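Local atomic coordinates of GTP-binding nuclear protein GSP1 (Encephalitozoon cuniculi, PDB entry 4DJT), a protein that binds GTP and GDP as a Ran-family small GTPase and probably takes part in protein import into the nucleus and RNA export. Residues I28-K38 against V47-D55. Sequence-based numbering, arbitrary orientation.
Sequences INRVLDGRFEK and VNHPVTFLD
I28 O lies over one face of the H49 imidazole and V47 CG1, of its own strand, over the opposite face, both toward the rim. K38 and N29 meet the ring at its edge. In this Ras-type G-domain, segment 28-38, which runs from the end of helix 24-28 to the start of the predicted Switch-I, packs on strand 46-54. K38 NZ donates to H49 ND1 at 2.9 Å, only 2° out of the ring plane. The lysine chain runs extended to CE and bends at its last torsion (chi4 -63°), which brings NZ to both ND1 and R30 O. NZ approaches R30 O almost straight in line with the carbonyl, and it also donates to a water. The other ring nitrogen, NE2, is hydrogen-bonded to Y194 OH. Both ring nitrogens are therefore held, which should restrain the ring's rotation. N29 OD1 lies 3.6 Å from H49 CE1 but is hydrogen-bonded to T190 OG1. I28 CG2 packs at 3.6 Å from H49 CD2. Further along, L32 CD2 touches V51 CG2, and E37 O sits 3.4 Å from P50 CG. D33 N donates to P50 O. The D33 carboxylate takes two bonds from T52: N to OD1 at 2.9 Å and OG1 to OD2 at 2.7 Å. Both donors come in on the syn side, somewhat out of the carboxylate plane. A further water donates to D33 OD1 and T52 O.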
ATOM      1  N   ILE A  28       4.532   4.937   3.223  1.00 12.86           N
ATOM      2  CA  ILE A  28       4.272   5.846   2.103  1.00 12.66           C
ATOM      3  C   ILE A  28       4.578   7.319   2.385  1.00 12.53           C
ATOM      4  O   ILE A  28       4.782   8.073   1.457  1.00 12.24           O
ATOM      5  CB  ILE A  28       2.824   5.739   1.636  1.00 12.53           C
ATOM      6  CG1 ILE A  28       2.651   6.276   0.193  1.00 13.09           C
ATOM      7  CG2 ILE A  28       1.907   6.389   2.672  1.00 12.64           C
ATOM      8  CD1 ILE A  28       3.378   5.474  -0.884  1.00 13.61           C
ATOM      9  N   ASN A  29       4.572   7.730   3.663  1.00 11.92           N
ATOM     10  CA  ASN A  29       4.562   9.147   4.002  1.00 12.19           C
ATOM     11  C   ASN A  29       6.016   9.707   3.905  1.00 13.01           C
ATOM     12  O   ASN A  29       6.636  10.097   4.918  1.00 12.38           O
ATOM     13  CB  ASN A  29       3.971   9.338   5.379  1.00 12.18           C
ATOM     14  CG  ASN A  29       3.835  10.795   5.778  1.00 12.30           C
ATOM     15  OD1 ASN A  29       3.808  11.699   4.934  1.00 12.51           O
ATOM     16  ND2 ASN A  29       3.766  11.027   7.061  1.00 12.29           N
ATOM     17  N   ARG A  30       6.527   9.630   2.675  1.00 13.56           N
ATOM     18  CA  ARG A  30       7.857  10.079   2.313  1.00 14.87           C
ATOM     19  C   ARG A  30       7.718  11.157   1.262  1.00 14.69           C
ATOM     20  O   ARG A  30       6.657  11.354   0.688  1.00 14.89           O
ATOM     21  CB  ARG A  30       8.699   8.885   1.812  1.00 16.89           C
ATOM     22  CG  ARG A  30       8.845   7.796   2.863  1.00 18.86           C
ATOM     23  CD  ARG A  30       9.479   6.513   2.296  1.00 22.04           C
ATOM     24  NE  ARG A  30      10.431   6.022   3.263  1.00 26.36           N
ATOM     25  CZ  ARG A  30      10.191   5.105   4.188  1.00 29.58           C
ATOM     26  NH1 ARG A  30      11.155   4.778   5.047  1.00 32.67           N
ATOM     27  NH2 ARG A  30       9.041   4.455   4.216  1.00 31.39           N
ATOM     28  N   VAL A  31       8.789  11.877   1.008  1.00 15.29           N
ATOM     29  CA  VAL A  31       8.688  13.012   0.116  1.00 15.30           C
ATOM     30  C   VAL A  31       8.192  12.606  -1.268  1.00 15.44           C
ATOM     31  O   VAL A  31       7.258  13.223  -1.785  1.00 15.60           O
ATOM     32  CB  VAL A  31      10.025  13.782   0.034  1.00 16.29           C
ATOM     33  CG1 VAL A  31       9.997  14.777  -1.112  1.00 16.29           C
ATOM     34  CG2 VAL A  31      10.326  14.448   1.378  1.00 16.35           C
ATOM     35  N   LEU A  32       8.773  11.544  -1.841  1.00 15.43           N
ATOM     36  CA  LEU A  32       8.326  11.033  -3.171  1.00 15.03           C
ATOM     37  C   LEU A  32       8.309  12.183  -4.181  1.00 15.94           C
ATOM     38  O   LEU A  32       9.315  12.872  -4.289  1.00 16.22           O
ATOM     39  CB  LEU A  32       6.970  10.315  -3.032  1.00 14.81           C
ATOM     40  CG  LEU A  32       6.984   9.231  -1.942  1.00 14.59           C
ATOM     41  CD1 LEU A  32       5.582   8.635  -1.710  1.00 14.27           C
ATOM     42  CD2 LEU A  32       7.985   8.106  -2.290  1.00 14.74           C
ATOM     43  N   ASP A  33       7.222  12.381  -4.948  1.00 15.88           N
ATOM     44  CA  ASP A  33       7.183  13.463  -5.945  1.00 16.86           C
ATOM     45  C   ASP A  33       7.224  14.829  -5.300  1.00 17.25           C
ATOM     46  O   ASP A  33       7.527  15.807  -5.985  1.00 18.87           O
ATOM     47  CB  ASP A  33       5.937  13.400  -6.830  1.00 16.99           C
ATOM     48  CG  ASP A  33       5.950  12.244  -7.763  1.00 17.22           C
ATOM     49  OD1 ASP A  33       6.974  11.514  -7.775  1.00 17.69           O
ATOM     50  OD2 ASP A  33       4.937  12.061  -8.466  1.00 17.10           O
ATOM     51  N   GLY A  34       6.962  14.898  -3.991  1.00 16.88           N
ATOM     52  CA  GLY A  34       7.129  16.139  -3.206  1.00 17.45           C
ATOM     53  C   GLY A  34       5.987  16.298  -2.196  1.00 17.32           C
ATOM     54  O   GLY A  34       4.905  15.744  -2.378  1.00 16.48           O
ATOM     55  N   ARG A  35       6.233  17.035  -1.121  1.00 17.71           N
ATOM     56  CA  ARG A  35       5.155  17.307  -0.147  1.00 18.34           C
ATOM     57  C   ARG A  35       3.976  18.046  -0.755  1.00 19.47           C
ATOM     58  O   ARG A  35       2.818  17.731  -0.455  1.00 19.28           O
ATOM     59  CB  ARG A  35       5.677  18.125   1.006  1.00 18.90           C
ATOM     60  CG  ARG A  35       6.647  17.378   1.852  1.00 19.66           C
ATOM     61  CD  ARG A  35       7.114  18.259   3.003  1.00 20.47           C
ATOM     62  NE  ARG A  35       8.119  17.576   3.788  1.00 21.04           N
ATOM     63  CZ  ARG A  35       9.410  17.539   3.507  1.00 20.89           C
ATOM     64  NH1 ARG A  35       9.905  18.152   2.436  1.00 22.50           N
ATOM     65  NH2 ARG A  35      10.212  16.869   4.282  1.00 21.25           N
ATOM     66  N   PHE A  36       4.263  19.076  -1.555  1.00 21.52           N
ATOM     67  CA  PHE A  36       3.172  19.984  -2.063  1.00 24.51           C
ATOM     68  C   PHE A  36       2.272  19.267  -3.048  1.00 23.76           C
ATOM     69  O   PHE A  36       1.085  19.597  -3.189  1.00 25.27           O
ATOM     70  CB  PHE A  36       3.738  21.271  -2.703  1.00 27.52           C
ATOM     71  CG  PHE A  36       2.665  22.259  -3.193  1.00 29.35           C
ATOM     72  CD1 PHE A  36       2.035  23.130  -2.311  1.00 32.86           C
ATOM     73  CD2 PHE A  36       2.306  22.315  -4.547  1.00 33.96           C
ATOM     74  CE1 PHE A  36       1.074  24.049  -2.762  1.00 33.46           C
ATOM     75  CE2 PHE A  36       1.352  23.235  -5.002  1.00 34.91           C
ATOM     76  CZ  PHE A  36       0.725  24.083  -4.107  1.00 33.73           C
ATOM     77  N   GLU A  37       2.805  18.247  -3.687  1.00 21.92           N
ATOM     78  CA  GLU A  37       2.029  17.499  -4.658  1.00 22.14           C
ATOM     79  C   GLU A  37       0.989  16.589  -4.003  1.00 19.94           C
ATOM     80  O   GLU A  37       0.083  16.111  -4.663  1.00 18.50           O
ATOM     81  CB  GLU A  37       2.947  16.687  -5.586  1.00 22.91           C
ATOM     82  CG  GLU A  37       3.705  17.528  -6.644  1.00 25.11           C
ATOM     83  CD  GLU A  37       4.923  18.255  -6.091  1.00 26.94           C
ATOM     84  OE1 GLU A  37       5.137  18.215  -4.879  1.00 26.48           O
ATOM     85  OE2 GLU A  37       5.663  18.908  -6.884  1.00 29.52           O
ATOM     86  N   LYS A  38       1.131  16.339  -2.701  1.00 18.88           N
ATOM     87  CA  LYS A  38       0.210  15.454  -2.009  1.00 17.26           C
ATOM     88  C   LYS A  38      -1.109  16.181  -1.824  1.00 18.94           C
ATOM     89  O   LYS A  38      -1.172  17.422  -1.924  1.00 20.46           O
ATOM     90  CB  LYS A  38       0.793  15.005  -0.674  1.00 16.47           C
ATOM     91  CG  LYS A  38       2.212  14.427  -0.789  1.00 15.48           C
ATOM     92  CD  LYS A  38       2.805  14.037   0.533  1.00 14.85           C
ATOM     93  CE  LYS A  38       4.215  13.449   0.334  1.00 14.76           C
ATOM     94  NZ  LYS A  38       4.226  12.184  -0.477  1.00 14.29           N
ATOM     95  N   VAL A  47      -5.091  10.907   2.467  1.00 14.09           N
ATOM     96  CA  VAL A  47      -4.076  11.656   1.781  1.00 13.55           C
ATOM     97  C   VAL A  47      -3.653  10.884   0.538  1.00 13.16           C
ATOM     98  O   VAL A  47      -3.352   9.689   0.610  1.00 12.90           O
ATOM     99  CB  VAL A  47      -2.830  11.844   2.691  1.00 13.35           C
ATOM    100  CG1 VAL A  47      -1.643  12.412   1.911  1.00 13.45           C
ATOM    101  CG2 VAL A  47      -3.186  12.729   3.882  1.00 13.91           C
ATOM    102  N   ASN A  48      -3.609  11.569  -0.596  1.00 13.12           N
ATOM    103  CA  ASN A  48      -2.957  11.012  -1.784  1.00 12.85           C
ATOM    104  C   ASN A  48      -1.493  11.369  -1.849  1.00 12.40           C
ATOM    105  O   ASN A  48      -1.147  12.544  -1.796  1.00 12.98           O
ATOM    106  CB  ASN A  48      -3.588  11.492  -3.081  1.00 13.26           C
ATOM    107  CG  ASN A  48      -2.916  10.866  -4.285  1.00 13.27           C
ATOM    108  OD1 ASN A  48      -2.923   9.669  -4.398  1.00 12.82           O
ATOM    109  ND2 ASN A  48      -2.321  11.676  -5.168  1.00 13.62           N
ATOM    110  N   HIS A  49      -0.651  10.351  -2.043  1.00 12.16           N
ATOM    111  CA  HIS A  49       0.813  10.499  -2.230  1.00 12.64           C
ATOM    112  C   HIS A  49       1.197  10.137  -3.638  1.00 12.67           C
ATOM    113  O   HIS A  49       1.240   8.963  -3.978  1.00 12.65           O
ATOM    114  CB  HIS A  49       1.549   9.556  -1.269  1.00 12.46           C
ATOM    115  CG  HIS A  49       1.341   9.861   0.184  1.00 12.71           C
ATOM    116  ND1 HIS A  49       2.105  10.748   0.852  1.00 13.45           N
ATOM    117  CD2 HIS A  49       0.457   9.319   1.121  1.00 12.28           C
ATOM    118  CE1 HIS A  49       1.718  10.776   2.151  1.00 12.76           C
ATOM    119  NE2 HIS A  49       0.715   9.906   2.307  1.00 12.67           N
ATOM    120  N   PRO A  50       1.442  11.128  -4.491  1.00 13.40           N
ATOM    121  CA  PRO A  50       1.936  10.782  -5.838  1.00 14.02           C
ATOM    122  C   PRO A  50       3.382  10.344  -5.806  1.00 13.83           C
ATOM    123  O   PRO A  50       4.229  11.035  -5.227  1.00 13.62           O
ATOM    124  CB  PRO A  50       1.813  12.066  -6.632  1.00 14.95           C
ATOM    125  CG  PRO A  50       1.229  13.076  -5.734  1.00 14.91           C
ATOM    126  CD  PRO A  50       1.002  12.536  -4.380  1.00 13.76           C
ATOM    127  N   VAL A  51       3.652   9.200  -6.431  1.00 14.90           N
ATOM    128  CA  VAL A  51       5.033   8.730  -6.654  1.00 15.27           C
ATOM    129  C   VAL A  51       5.208   8.317  -8.142  1.00 16.17           C
ATOM    130  O   VAL A  51       4.469   7.465  -8.668  1.00 17.17           O
ATOM    131  CB  VAL A  51       5.451   7.612  -5.678  1.00 15.50           C
ATOM    132  CG1 VAL A  51       4.526   6.385  -5.776  1.00 14.81           C
ATOM    133  CG2 VAL A  51       6.903   7.222  -5.908  1.00 15.84           C
ATOM    134  N   THR A  52       6.190   8.941  -8.778  1.00 16.72           N
ATOM    135  CA  THR A  52       6.488   8.759 -10.181  1.00 18.08           C
ATOM    136  C   THR A  52       7.812   8.005 -10.328  1.00 18.00           C
ATOM    137  O   THR A  52       8.815   8.326  -9.679  1.00 18.28           O
ATOM    138  CB  THR A  52       6.611  10.102 -10.904  1.00 19.39           C
ATOM    139  OG1 THR A  52       5.369  10.809 -10.780  1.00 20.42           O
ATOM    140  CG2 THR A  52       6.940   9.870 -12.417  1.00 19.59           C
ATOM    141  N   PHE A  53       7.782   6.999 -11.193  1.00 17.63           N
ATOM    142  CA  PHE A  53       8.961   6.284 -11.617  1.00 18.20           C
ATOM    143  C   PHE A  53       9.087   6.429 -13.131  1.00 19.76           C
ATOM    144  O   PHE A  53       8.095   6.492 -13.847  1.00 19.76           O
ATOM    145  CB  PHE A  53       8.813   4.782 -11.303  1.00 17.28           C
ATOM    146  CG  PHE A  53       8.633   4.466  -9.854  1.00 16.71           C
ATOM    147  CD1 PHE A  53       7.370   4.436  -9.295  1.00 16.44           C
ATOM    148  CD2 PHE A  53       9.706   4.208  -9.052  1.00 17.19           C
ATOM    149  CE1 PHE A  53       7.190   4.151  -7.960  1.00 16.15           C
ATOM    150  CE2 PHE A  53       9.529   3.882  -7.700  1.00 17.17           C
ATOM    151  CZ  PHE A  53       8.265   3.843  -7.171  1.00 15.97           C
ATOM    152  N   LEU A  54      10.313   6.447 -13.604  1.00 21.51           N
ATOM    153  CA  LEU A  54      10.587   6.323 -15.045  1.00 23.10           C
ATOM    154  C   LEU A  54      10.997   4.887 -15.310  1.00 23.25           C
ATOM    155  O   LEU A  54      11.809   4.301 -14.567  1.00 22.59           O
ATOM    156  CB  LEU A  54      11.709   7.293 -15.403  1.00 25.67           C
ATOM    157  CG  LEU A  54      12.109   7.561 -16.844  1.00 28.32           C
ATOM    158  CD1 LEU A  54      10.930   8.000 -17.696  1.00 29.44           C
ATOM    159  CD2 LEU A  54      13.170   8.663 -16.822  1.00 29.85           C
ATOM    160  N   ASP A  55      10.408   4.270 -16.325  1.00 24.27           N
ATOM    161  CA  ASP A  55      10.809   2.930 -16.677  1.00 25.42           C
ATOM    162  C   ASP A  55      11.885   2.876 -17.783  1.00 26.21           C
ATOM    163  O   ASP A  55      12.378   3.916 -18.265  1.00 24.46           O
ATOM    164  CB  ASP A  55       9.577   2.044 -16.977  1.00 26.87           C
ATOM    165  CG  ASP A  55       9.002   2.255 -18.362  1.00 29.51           C
ATOM    166  OD1 ASP A  55       9.723   2.786 -19.236  1.00 30.89           O
ATOM    167  OD2 ASP A  55       7.829   1.844 -18.576  1.00 29.86           O
TER
HETATM  168  O   HOH W   1       9.229   9.940  -7.222  1.00 20.37           O
HETATM  169  O   HOH W   2       4.108  12.892  -3.113  1.00 11.90           O
HETATM  170  O   HOH W   3      -2.133  14.597  -5.100  1.00 24.75           O